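Local structure of nigerythrin (1YUZ) at residues B[145-150]-B[189-194]. The protein reduces hydrogen peroxide with electrons from NADH in vitro, as a homodimeric rubrerythrin-type protein carrying diiron and rubredoxin-like iron centres. Residues are numbered along the deposited sequence; the frame is centred on the assembly and turned at random.
Sequences AKLAES and CPICFR. With FE (Fe (III) ion), chain H; FE2 (Fe (II) ion), chain G; FE (Fe (III) ion), chain F.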
loop_
_atom_site.group_PDB
_atom_site.type_symbol
_atom_site.label_atom_id
_atom_site.label_comp_id
_atom_site.label_asym_id
_atom_site.label_seq_id
_atom_site.Cartn_x
_atom_site.Cartn_y
_atom_site.Cartn_z
ATOM N N ALA B 145 -12.902 -9.236 -7.488
ATOM C CA ALA B 145 -11.519 -8.953 -7.858
ATOM C C ALA B 145 -11.029 -7.696 -7.142
ATOM O O ALA B 145 -9.959 -7.701 -6.532
ATOM C CB ALA B 145 -11.399 -8.776 -9.378
ATOM N N LYS B 146 -11.823 -6.630 -7.213
ATOM C CA LYS B 146 -11.491 -5.351 -6.593
ATOM C C LYS B 146 -11.141 -5.489 -5.115
ATOM O O LYS B 146 -10.155 -4.913 -4.646
ATOM C CB LYS B 146 -12.666 -4.378 -6.777
ATOM C CG LYS B 146 -12.524 -3.012 -6.107
ATOM C CD LYS B 146 -13.060 -3.018 -4.682
ATOM C CE LYS B 146 -13.101 -1.620 -4.081
ATOM N NZ LYS B 146 -11.747 -1.098 -3.739
ATOM N N LEU B 147 -11.944 -6.253 -4.385
ATOM C CA LEU B 147 -11.723 -6.449 -2.958
ATOM C C LEU B 147 -10.414 -7.167 -2.666
ATOM O O LEU B 147 -9.720 -6.842 -1.703
ATOM C CB LEU B 147 -12.883 -7.234 -2.353
ATOM C CG LEU B 147 -14.200 -6.455 -2.296
ATOM C CD1 LEU B 147 -15.342 -7.408 -1.994
ATOM C CD2 LEU B 147 -14.111 -5.358 -1.250
ATOM N N ALA B 148 -10.075 -8.147 -3.494
ATOM C CA ALA B 148 -8.840 -8.882 -3.286
ATOM C C ALA B 148 -7.625 -8.012 -3.587
ATOM O O ALA B 148 -6.600 -8.132 -2.923
ATOM C CB ALA B 148 -8.820 -10.128 -4.162
ATOM N N GLU B 149 -7.737 -7.120 -4.567
ATOM C CA GLU B 149 -6.597 -6.286 -4.937
ATOM C C GLU B 149 -6.109 -5.393 -3.806
ATOM O O GLU B 149 -4.906 -5.215 -3.633
ATOM C CB GLU B 149 -6.926 -5.425 -6.161
ATOM C CG GLU B 149 -7.587 -6.179 -7.318
ATOM C CD GLU B 149 -6.729 -7.280 -7.924
ATOM O OE1 GLU B 149 -5.984 -7.962 -7.187
ATOM O OE2 GLU B 149 -6.827 -7.482 -9.152
ATOM N N SER B 150 -7.023 -4.822 -3.028
ATOM C CA SER B 150 -6.567 -3.972 -1.942
ATOM C C SER B 150 -5.907 -4.820 -0.851
ATOM O O SER B 150 -5.031 -4.342 -0.138
ATOM C CB SER B 150 -7.720 -3.129 -1.389
ATOM O OG SER B 150 -8.818 -3.924 -0.998
ATOM N N CYS B 189 -12.947 -16.706 4.688
ATOM C CA CYS B 189 -12.624 -15.606 3.795
ATOM C C CYS B 189 -13.535 -14.409 4.048
ATOM O O CYS B 189 -14.754 -14.542 4.061
ATOM C CB CYS B 189 -12.776 -16.061 2.349
ATOM S SG CYS B 189 -12.336 -14.780 1.180
ATOM N N PRO B 190 -12.954 -13.216 4.254
ATOM C CA PRO B 190 -13.774 -12.027 4.502
ATOM C C PRO B 190 -14.468 -11.519 3.244
ATOM O O PRO B 190 -15.390 -10.707 3.321
ATOM C CB PRO B 190 -12.764 -11.024 5.051
ATOM C CG PRO B 190 -11.510 -11.392 4.313
ATOM C CD PRO B 190 -11.520 -12.904 4.391
ATOM N N ILE B 191 -14.026 -11.999 2.086
ATOM C CA ILE B 191 -14.610 -11.569 0.826
ATOM C C ILE B 191 -15.761 -12.460 0.359
ATOM O O ILE B 191 -16.781 -11.948 -0.100
ATOM C CB ILE B 191 -13.527 -11.489 -0.286
ATOM C CG1 ILE B 191 -12.534 -10.367 0.042
ATOM C CG2 ILE B 191 -14.174 -11.244 -1.648
ATOM C CD1 ILE B 191 -11.359 -10.274 -0.925
ATOM N N CYS B 192 -15.617 -13.778 0.500
ATOM C CA CYS B 192 -16.660 -14.703 0.050
ATOM C C CYS B 192 -17.131 -15.713 1.096
ATOM O O CYS B 192 -18.012 -16.527 0.819
ATOM C CB CYS B 192 -16.181 -15.468 -1.185
ATOM S SG CYS B 192 -14.883 -16.667 -0.825
ATOM N N PHE B 193 -16.531 -15.676 2.280
ATOM C CA PHE B 193 -16.889 -16.572 3.382
ATOM C C PHE B 193 -16.475 -18.042 3.269
ATOM O O PHE B 193 -16.895 -18.854 4.090
ATOM C CB PHE B 193 -18.396 -16.494 3.664
ATOM C CG PHE B 193 -18.828 -15.238 4.389
ATOM C CD1 PHE B 193 -17.929 -14.205 4.657
ATOM C CD2 PHE B 193 -20.152 -15.089 4.794
ATOM C CE1 PHE B 193 -18.345 -13.045 5.316
ATOM C CE2 PHE B 193 -20.577 -13.935 5.451
ATOM C CZ PHE B 193 -19.674 -12.912 5.712
ATOM N N ARG B 194 -15.664 -18.401 2.278
ATOM C CA ARG B 194 -15.221 -19.794 2.177
ATOM C C ARG B 194 -14.427 -20.130 3.438
ATOM O O ARG B 194 -13.621 -19.328 3.899
ATOM C CB ARG B 194 -14.326 -20.011 0.947
ATOM C CG ARG B 194 -15.069 -20.337 -0.344
ATOM C CD ARG B 194 -15.757 -21.700 -0.277
ATOM N NE ARG B 194 -16.623 -21.925 -1.435
ATOM C CZ ARG B 194 -16.260 -22.557 -2.547
ATOM N NH1 ARG B 194 -15.037 -23.051 -2.675
ATOM N NH2 ARG B 194 -17.124 -22.673 -3.547
HETATM FE FE FE H . -12.787 -15.836 -0.865
HETATM FE FE FE2 G . -4.034 -8.429 -7.245
HETATM FE FE FE F . -5.325 -7.997 -10.434
HETATM O O HOH W 1 -3.800 -7.511 -9.298
#
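Ile191 reaches from the rubredoxin-like knuckle and sets its CD1 on the backbone of helix 136-161, between Leu147 and Ala148. This is the tight spot: Ile191 CD1 lies 3.6 Å from Ala148 N and 3.7 Å from Leu147 CB, with Ala148 CB a little farther off at 4.1 Å. The extended Ile191 chain, chi2 175°, carries the methyl that far. Leu147 and Ile191 run antiparallel, flank against flank, and the packing eases along the branches, where Leu147 CD1 and Ile191 CG2 come no nearer than 4.0 Å. Pro8 also packs on Leu147. The contact is small, van der Waals packing alone, and its three residues are buried; the looser, partly exposed side is the far end of the knuckle, Cys192 to Arg194, which makes no contact with 145-150.

Each segment serves its own metal site. Cys189 and Cys192 bind the ferric ion of the rubredoxin-like site with Cys174 and Cys177, and Cys192 N donates a hydrogen bond to Cys189 SG at 3.5 Å, the kind of N-H to sulfur bond that probably helps tune such a centre. On the helix, Glu149 turns away from the knuckle and bridges the diiron pair, OE1 on the ferrous ion and OE2 on the ferric ion of that pair. The arrangement is that of a rubrerythrin: the second cysteine knuckle of a four-cysteine rubredoxin-like domain seated on a ferritin-like four-helix bundle.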